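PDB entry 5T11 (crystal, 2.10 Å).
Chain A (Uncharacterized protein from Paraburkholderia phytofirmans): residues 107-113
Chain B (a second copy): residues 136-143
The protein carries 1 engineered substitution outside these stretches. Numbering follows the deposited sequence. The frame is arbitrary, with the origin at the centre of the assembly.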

# COMPACT_ATOMS: atom_id res chain seq x y z
N GLY A 107 -21.29 4.69 -8.19
CA GLY A 107 -21.52 6.03 -7.69
C GLY A 107 -22.11 6.89 -8.79
O GLY A 107 -21.61 6.90 -9.92
N GLU A 108 -23.19 7.63 -8.47
CA GLU A 108 -23.98 8.36 -9.46
C GLU A 108 -23.32 9.68 -9.87
O GLU A 108 -22.61 10.31 -9.08
N PRO A 109 -23.53 10.13 -11.10
CA PRO A 109 -23.04 11.45 -11.49
C PRO A 109 -23.83 12.57 -10.81
O PRO A 109 -25.06 12.48 -10.68
N VAL A 110 -23.12 13.60 -10.36
CA VAL A 110 -23.73 14.79 -9.77
C VAL A 110 -23.13 16.04 -10.40
O VAL A 110 -21.91 16.13 -10.61
N VAL A 111 -23.97 17.02 -10.71
CA VAL A 111 -23.53 18.24 -11.38
C VAL A 111 -24.16 19.44 -10.68
O VAL A 111 -25.35 19.43 -10.37
N GLY A 112 -23.35 20.47 -10.43
CA GLY A 112 -23.88 21.76 -10.00
C GLY A 112 -23.18 22.92 -10.70
O GLY A 112 -21.95 22.97 -10.73
N VAL A 113 -23.97 23.85 -11.26
CA VAL A 113 -23.49 24.98 -12.07
C VAL A 113 -24.28 26.23 -11.71
O VAL A 113 -25.46 26.18 -11.38
N TRP B 136 -29.87 12.61 2.10
CA TRP B 136 -29.78 11.16 2.22
C TRP B 136 -28.66 10.66 1.30
O TRP B 136 -28.01 11.43 0.59
N SER B 137 -28.42 9.35 1.34
CA SER B 137 -27.35 8.74 0.56
C SER B 137 -27.45 9.06 -0.92
O SER B 137 -26.43 9.10 -1.61
N ARG B 138 -28.66 9.28 -1.43
CA ARG B 138 -28.85 9.48 -2.86
C ARG B 138 -28.70 10.93 -3.29
O ARG B 138 -28.70 11.19 -4.50
N SER B 139 -28.59 11.87 -2.36
CA SER B 139 -28.63 13.28 -2.74
C SER B 139 -27.25 13.79 -3.16
O SER B 139 -26.21 13.19 -2.87
N GLY B 140 -27.26 14.92 -3.86
CA GLY B 140 -26.05 15.57 -4.33
C GLY B 140 -25.64 16.67 -3.37
O GLY B 140 -26.48 17.42 -2.86
N LEU B 141 -24.34 16.76 -3.12
CA LEU B 141 -23.81 17.83 -2.29
C LEU B 141 -24.25 19.20 -2.81
O LEU B 141 -24.75 20.03 -2.05
N SER B 142 -24.07 19.46 -4.11
CA SER B 142 -24.46 20.78 -4.60
C SER B 142 -25.97 21.00 -4.50
O SER B 142 -26.40 22.13 -4.24
N SER B 143 -26.80 19.97 -4.69
CA SER B 143 -28.24 20.15 -4.48
C SER B 143 -28.52 20.56 -3.03
O SER B 143 -29.30 21.48 -2.78

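No hydrogen bond links these two stretches, although oxygen atoms line much of the contact. The strand of chain A and the loop leading into a helix of chain B run in roughly the same direction, 24° apart. Their backbones draw closer along the way, from 8.3 Å between the CA atoms of E108(A) and R138(B) to 5.5 Å between those of G112(A) and S142(B).

At the wide end, E108(A) points toward chain B. Its chi1 is p, and chi2 lies between wells at -96°. OE1 of E108(A) comes 3.5 Å from O of R138(B) and 3.8 Å from O of S137(B). The nearer pair joins two acceptors, so it is not a hydrogen bond. OE1 is satisfied elsewhere in the structure. R138(B) offers no salt bridge here: its CA-to-CB bond points sideways and the end of its side chain leads away.

In the middle, V110(A) points toward chain B with chi1 m. Its CG1 lies 4.1 Å from CA of G140(B), the N-cap residue of the helix. This is a nonpolar contact against bare backbone. V111(A), chi1 t, points away, as expected for alternation along a strand.

At the narrow end, S142(B) points toward chain A with chi1 p. Its OG lies 3.6 Å from CA of G112(A) and 3.6 Å from O of V111(A). The hydroxyl finds its hydrogen bond elsewhere. G112(A) leaves room for it: an ideal CB on G112(A) would sit 2.5 Å from OG of S142(B), a clash.

S139(B) points away and braces its own loop. Its OG donates to O of W136(B) at 2.5 Å, and its backbone N donates to the same O of W136(B) at 3.0 Å, closing a type I turn.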

# COMPACT_ATOMS: atom_id res chain seq x y z
CB GLU A 108 -25.37 8.63 -8.91
CG GLU A 108 -25.37 9.45 -7.64
CD GLU A 108 -25.44 8.60 -6.37
OE1 GLU A 108 -26.15 9.03 -5.43
OE2 GLU A 108 -24.80 7.51 -6.31
CB PRO A 109 -23.21 11.47 -13.01
CG PRO A 109 -24.30 10.51 -13.30
CD PRO A 109 -24.24 9.44 -12.21
CB VAL A 110 -23.54 14.81 -8.23
CG1 VAL A 110 -24.40 13.72 -7.58
CG2 VAL A 110 -22.08 14.57 -7.89
CB VAL A 111 -23.90 18.23 -12.88
CG1 VAL A 111 -23.40 19.50 -13.61
CG2 VAL A 111 -23.35 16.97 -13.58
CB VAL A 113 -23.64 24.72 -13.59
CG1 VAL A 113 -22.75 23.56 -14.04
CG2 VAL A 113 -25.11 24.44 -13.94
CB TRP B 136 -31.11 10.44 1.93
CG TRP B 136 -31.04 8.87 2.21
CD1 TRP B 136 -30.99 8.22 3.44
CD2 TRP B 136 -31.00 7.82 1.23
NE1 TRP B 136 -30.93 6.85 3.26
CE2 TRP B 136 -30.94 6.59 1.91
CE3 TRP B 136 -31.01 7.80 -0.17
CZ2 TRP B 136 -30.87 5.36 1.24
CZ3 TRP B 136 -30.96 6.58 -0.82
CH2 TRP B 136 -30.89 5.38 -0.12
CB SER B 137 -27.38 7.23 0.77
OG SER B 137 -27.57 6.96 2.13
CB ARG B 138 -30.23 8.97 -3.30
CG ARG B 138 -31.34 9.96 -2.97
CD ARG B 138 -32.66 9.60 -3.64
NE ARG B 138 -33.21 8.35 -3.13
CZ ARG B 138 -33.68 8.21 -1.90
NH1 ARG B 138 -34.18 7.04 -1.51
NH2 ARG B 138 -33.63 9.23 -1.05
CB SER B 139 -29.19 14.14 -1.60
OG SER B 139 -28.82 13.64 -0.34
CB LEU B 141 -22.29 17.72 -2.23
CG LEU B 141 -21.51 18.78 -1.45
CD1 LEU B 141 -22.08 18.96 -0.05
CD2 LEU B 141 -20.04 18.37 -1.37
CB SER B 142 -23.95 21.00 -6.03
OG SER B 142 -24.45 20.02 -6.93
CB SER B 143 -29.00 18.88 -4.83
OG SER B 143 -29.12 18.72 -6.23